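Local coordinates for ABC transporter, substrate binding protein (Mannopine) (Agrobacterium fabrum, PDB 5L9S) that is the periplasmic solute-binding protein of an ABC transporter associated with the opine mannopine, captured here in its open, unliganded conformation, at residues 56-60 with 241-247; 105-109 with 273-277. All blocks are in the same frame, centred on the assembly; numbering follows the deposited sequence.

Interaction 1 (56-60 with 241-247); sequences NVTWD and VRGAPNR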
loop_
_atom_site.group_PDB
_atom_site.type_symbol
_atom_site.label_atom_id
_atom_site.label_comp_id
_atom_site.label_asym_id
_atom_site.label_seq_id
_atom_site.Cartn_x
_atom_site.Cartn_y
_atom_site.Cartn_z
ATOM N N ASN A 56 28.574 -12.364 -2.164
ATOM C CA ASN A 56 28.485 -11.342 -3.197
ATOM C C ASN A 56 27.167 -10.515 -3.237
ATOM O O ASN A 56 26.301 -10.675 -4.115
ATOM C CB ASN A 56 28.788 -11.953 -4.568
ATOM C CG ASN A 56 29.238 -10.952 -5.612
ATOM O OD1 ASN A 56 29.387 -11.288 -6.795
ATOM N ND2 ASN A 56 29.477 -9.699 -5.211
ATOM N N VAL A 57 27.104 -9.547 -2.325
ATOM C CA VAL A 57 26.018 -8.596 -2.207
ATOM C C VAL A 57 26.310 -7.462 -3.177
ATOM O O VAL A 57 27.286 -6.728 -2.998
ATOM C CB VAL A 57 25.820 -8.075 -0.756
ATOM C CG1 VAL A 57 24.906 -8.991 0.043
ATOM C CG2 VAL A 57 27.158 -7.879 -0.045
ATOM N N THR A 58 25.487 -7.337 -4.224
ATOM C CA THR A 58 25.653 -6.276 -5.197
ATOM C C THR A 58 24.819 -5.067 -4.801
ATOM O O THR A 58 25.306 -3.945 -4.898
ATOM C CB THR A 58 25.405 -6.796 -6.611
ATOM O OG1 THR A 58 26.378 -7.805 -6.897
ATOM C CG2 THR A 58 25.510 -5.694 -7.681
ATOM N N TRP A 59 23.605 -5.307 -4.287
ATOM C CA TRP A 59 22.590 -4.320 -3.921
ATOM C C TRP A 59 22.674 -3.877 -2.459
ATOM O O TRP A 59 23.040 -4.668 -1.591
ATOM C CB TRP A 59 21.188 -4.865 -4.206
ATOM C CG TRP A 59 20.884 -5.312 -5.606
ATOM C CD1 TRP A 59 21.675 -5.200 -6.711
ATOM C CD2 TRP A 59 19.670 -5.939 -6.041
ATOM N NE1 TRP A 59 21.036 -5.734 -7.806
ATOM C CE2 TRP A 59 19.799 -6.183 -7.427
ATOM C CE3 TRP A 59 18.474 -6.316 -5.385
ATOM C CZ2 TRP A 59 18.793 -6.808 -8.170
ATOM C CZ3 TRP A 59 17.463 -6.915 -6.126
ATOM C CH2 TRP A 59 17.618 -7.137 -7.504
ATOM N N ASP A 60 22.328 -2.607 -2.198
ATOM C CA ASP A 60 22.314 -1.999 -0.873
ATOM C C ASP A 60 20.882 -1.909 -0.341
ATOM O O ASP A 60 20.632 -2.163 0.843
ATOM C CB ASP A 60 22.910 -0.581 -0.936
ATOM C CG ASP A 60 24.366 -0.530 -1.330
ATOM O OD1 ASP A 60 25.205 -0.955 -0.530
ATOM O OD2 ASP A 60 24.668 -0.007 -2.415
ATOM N N VAL A 241 19.665 -4.414 2.441
ATOM C CA VAL A 241 20.166 -5.760 2.137
ATOM C C VAL A 241 21.238 -6.174 3.132
ATOM O O VAL A 241 22.162 -5.398 3.411
ATOM C CB VAL A 241 20.647 -5.891 0.668
ATOM C CG1 VAL A 241 21.379 -7.213 0.422
ATOM C CG2 VAL A 241 19.483 -5.734 -0.303
ATOM N N ARG A 242 21.095 -7.402 3.675
ATOM C CA ARG A 242 22.004 -7.971 4.662
ATOM C C ARG A 242 23.460 -7.820 4.249
ATOM O O ARG A 242 23.909 -8.419 3.263
ATOM C CB ARG A 242 21.646 -9.420 4.981
ATOM C CG ARG A 242 21.794 -9.744 6.450
ATOM C CD ARG A 242 21.376 -11.167 6.734
ATOM N NE ARG A 242 20.257 -11.223 7.673
ATOM C CZ ARG A 242 20.219 -12.005 8.748
ATOM N NH1 ARG A 242 21.231 -12.823 9.020
ATOM N NH2 ARG A 242 19.162 -11.987 9.549
ATOM N N GLY A 243 24.151 -6.947 4.982
ATOM C CA GLY A 243 25.553 -6.615 4.766
ATOM C C GLY A 243 25.791 -5.913 3.446
ATOM O O GLY A 243 26.654 -6.322 2.675
ATOM N N ALA A 244 25.003 -4.866 3.165
ATOM C CA ALA A 244 25.098 -4.089 1.935
ATOM C C ALA A 244 26.534 -3.531 1.747
ATOM O O ALA A 244 27.170 -3.183 2.753
ATOM C CB ALA A 244 24.099 -2.953 1.992
ATOM N N PRO A 245 27.081 -3.462 0.502
ATOM C CA PRO A 245 28.450 -2.920 0.342
ATOM C C PRO A 245 28.635 -1.478 0.835
ATOM O O PRO A 245 29.615 -1.176 1.518
ATOM C CB PRO A 245 28.730 -3.064 -1.160
ATOM C CG PRO A 245 27.417 -3.224 -1.799
ATOM C CD PRO A 245 26.500 -3.860 -0.799
ATOM N N ASN A 246 27.664 -0.601 0.512
ATOM C CA ASN A 246 27.620 0.824 0.854
ATOM C C ASN A 246 26.525 1.094 1.906
ATOM O O ASN A 246 25.693 1.985 1.720
ATOM C CB ASN A 246 27.388 1.666 -0.419
ATOM C CG ASN A 246 28.125 1.187 -1.652
ATOM O OD1 ASN A 246 27.664 0.291 -2.369
ATOM N ND2 ASN A 246 29.257 1.796 -1.954
ATOM N N ARG A 247 26.557 0.331 3.019
ATOM C CA ARG A 247 25.617 0.373 4.151
ATOM C C ARG A 247 25.314 1.801 4.662
ATOM O O ARG A 247 24.144 2.188 4.768
ATOM C CB ARG A 247 26.127 -0.522 5.308
ATOM C CG ARG A 247 25.021 -1.061 6.227
ATOM C CD ARG A 247 25.505 -1.377 7.637
ATOM N NE ARG A 247 25.648 -0.169 8.455
ATOM C CZ ARG A 247 24.933 0.107 9.543
ATOM N NH1 ARG A 247 24.024 -0.754 9.985
ATOM N NH2 ARG A 247 25.124 1.244 10.201
#
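The backbone N of Asn246 donates a hydrogen bond of 2.7 Å to Asp60 OD1. It reaches the oxygen on the syn side and lies 19° out of the carboxylate plane. The carboxylate is put there by chi1 of -64°, which turns CG anti to the carbonyl carbon of Asp60 and swings the carboxylate back onto 244-246. Its other oxygen, OD2, accepts a bond from Val6 N on strand 4-9, so each oxygen takes a backbone donor from a different element. Asn246 is the N-cap residue of helix 247-258, and the nearby helix start would probably favour the negative charge of Asp60. Pro245 has no N-H to give, and Pro245 CD lies 3.2 Å from Asp60 OD1. Beside the same oxygen packs the Ala244 methyl, Ala244 CB lying 3.4 Å from Asp60 OD1. The two loops sit at one end of an alpha/beta lobe of type II periplasmic-binding-protein topology: 56-60 leads into strand 61-65, whose antiparallel neighbour, strand 224-240, runs into loop 241-247. Next to these paired strands, Val241 N donates a 2.9 Å hydrogen bond to Asp60 O, which it meets from above the carbonyl plane. Apolar groups fill in alongside. Val57 reaches across with both methyls, CG1 lying 4.0 Å from Val241 CG1 as the two side chains slide past each other in opposite directions, and CG2 facing Gly243 O and the Pro245 ring. Val241 CB packs on Trp59 O at 3.5 Å, while the Trp59 indole rests on helix 41-53, at Lys44, Val48 and Met51.

Interaction 2 (105-109 with 273-277); sequences KLQST and CTPPS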
loop_
_atom_site.group_PDB
_atom_site.type_symbol
_atom_site.label_atom_id
_atom_site.label_comp_id
_atom_site.label_asym_id
_atom_site.label_seq_id
_atom_site.Cartn_x
_atom_site.Cartn_y
_atom_site.Cartn_z
ATOM N N LYS A 105 9.068 3.366 5.591
ATOM C CA LYS A 105 7.940 3.534 4.687
ATOM C C LYS A 105 8.320 4.512 3.572
ATOM O O LYS A 105 8.845 5.597 3.834
ATOM C CB LYS A 105 6.682 4.032 5.421
ATOM C CG LYS A 105 5.367 3.664 4.710
ATOM C CD LYS A 105 4.671 2.396 5.315
ATOM C CE LYS A 105 3.719 2.713 6.448
ATOM N NZ LYS A 105 3.377 1.523 7.279
ATOM N N LEU A 106 8.057 4.120 2.327
ATOM C CA LEU A 106 8.306 4.997 1.201
ATOM C C LEU A 106 7.004 5.729 0.931
ATOM O O LEU A 106 6.952 6.955 1.049
ATOM C CB LEU A 106 8.756 4.198 -0.024
ATOM C CG LEU A 106 9.106 5.024 -1.226
ATOM C CD1 LEU A 106 10.476 5.661 -1.081
ATOM C CD2 LEU A 106 9.059 4.191 -2.465
ATOM N N GLN A 107 5.945 4.982 0.598
ATOM C CA GLN A 107 4.636 5.551 0.275
ATOM C C GLN A 107 3.567 4.488 0.479
ATOM O O GLN A 107 3.887 3.299 0.429
ATOM C CB GLN A 107 4.610 6.097 -1.171
ATOM C CG GLN A 107 5.135 5.139 -2.247
ATOM C CD GLN A 107 4.238 4.013 -2.700
ATOM O OE1 GLN A 107 4.705 3.124 -3.416
ATOM N NE2 GLN A 107 2.954 3.986 -2.325
ATOM N N SER A 108 2.296 4.901 0.638
ATOM C CA SER A 108 1.194 3.952 0.821
ATOM C C SER A 108 0.048 4.199 -0.164
ATOM O O SER A 108 -0.174 5.309 -0.642
ATOM C CB SER A 108 0.700 3.921 2.266
ATOM O OG SER A 108 1.654 3.421 3.183
ATOM N N THR A 109 -0.658 3.144 -0.477
ATOM C CA THR A 109 -1.722 3.185 -1.435
ATOM C C THR A 109 -2.982 2.720 -0.729
ATOM O O THR A 109 -2.912 1.962 0.243
ATOM C CB THR A 109 -1.252 2.440 -2.712
ATOM O OG1 THR A 109 -0.449 3.371 -3.441
ATOM C CG2 THR A 109 -2.377 2.027 -3.617
ATOM N N CYS A 273 -0.086 8.671 -4.209
ATOM C CA CYS A 273 0.038 7.871 -2.997
ATOM C C CYS A 273 0.121 8.762 -1.791
ATOM O O CYS A 273 0.240 9.980 -1.934
ATOM C CB CYS A 273 1.238 6.934 -3.087
ATOM S SG CYS A 273 2.732 7.696 -3.779
ATOM N N THR A 274 0.005 8.151 -0.598
ATOM C CA THR A 274 0.083 8.817 0.692
ATOM C C THR A 274 1.521 8.721 1.209
ATOM O O THR A 274 1.964 7.615 1.525
ATOM C CB THR A 274 -0.980 8.212 1.631
ATOM O OG1 THR A 274 -2.262 8.532 1.088
ATOM C CG2 THR A 274 -0.886 8.713 3.072
ATOM N N PRO A 275 2.259 9.844 1.320
ATOM C CA PRO A 275 3.627 9.780 1.875
ATOM C C PRO A 275 3.606 9.589 3.399
ATOM O O PRO A 275 2.584 9.954 4.011
ATOM C CB PRO A 275 4.242 11.134 1.471
ATOM C CG PRO A 275 3.098 12.046 1.351
ATOM C CD PRO A 275 1.878 11.232 0.987
ATOM N N PRO A 276 4.705 9.068 4.042
ATOM C CA PRO A 276 4.677 8.876 5.505
ATOM C C PRO A 276 4.674 10.158 6.348
ATOM O O PRO A 276 4.357 10.097 7.521
ATOM C CB PRO A 276 5.928 8.019 5.763
ATOM C CG PRO A 276 6.869 8.410 4.690
ATOM C CD PRO A 276 5.979 8.567 3.484
ATOM N N SER A 277 5.072 11.300 5.763
ATOM C CA SER A 277 5.143 12.593 6.432
ATOM C C SER A 277 3.792 13.299 6.386
ATOM O O SER A 277 3.155 13.356 5.341
ATOM C CB SER A 277 6.242 13.449 5.796
ATOM O OG SER A 277 6.275 14.788 6.257
#
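Ser108 and Thr274 form a single antiparallel bridge, a hydrogen-bonded pair that attaches loop 273-277 to strand 103-116. Thr274 N gives Ser108 O a 2.8 Å bond that is almost straight, at 172°, and lies in the carbonyl plane. In the return bond Ser108 N donates to Thr274 O over 2.9 Å, the donor tilted 27° from the Thr274 carbonyl plane. Packing is tight around Cys273: Cys273 CB lies 3.3 Å from Ser108 O, and Cys273 SG is 3.6 Å from Gln107 CB. Chi1 of 49° places Gln107 CG between its own backbone N and carbonyl carbon, and the bend at chi2 folds the chain over the cysteine, bringing NE2 to 3.5 Å from Cys273 CB. The same sulfur forms the disulfide with Cys268, which ties the loop to the preceding helix 261-271. At the Thr109 end the contact is looser: this partly exposed residue approaches with OG1 4.0 Å from Cys273 CB. Lys105 lies on the Pro276 ring through CB and its carbonyl oxygen; NZ is engaged in a salt bridge with Glu66. On its other side the strand pairs with strand 224-240. It also pairs with strand 206-210 and runs from one lobe toward the other, as the crossover strands of this fold do. Pro276 stands where an antiparallel ladder would next send an N-H to Leu106 O, yet it offers only CD, at 3.1 Å. The oxygen instead receives a weak hydrogen bond from Trp257 NE1. The missing proline N-H and the bulge-like kink at Leu106 are consistent with pairing that does not extend to these two residues.

Overall arrangement
Interaction 1 joins two loops that border the mixed sheet, whereas interaction 2 fastens a loop to one of its strands; their centres are about 25 Å apart and their nearest atoms about 13 Å apart. Interaction 1 lies at the outer end of a lobe, partly exposed, whereas 105-109 with 273-277 is buried near the middle of the chain. Strand 224-240 connects them: it runs into loop 241-247 at one site and pairs with strand 103-116 at the other. The chemistry follows position. At the edge, a carboxylate takes backbone donors and small apolar groups fill in around it; in the interior, reciprocal backbone bonds, a disulfide and a proline do the work, with no charged group bonded across the contact.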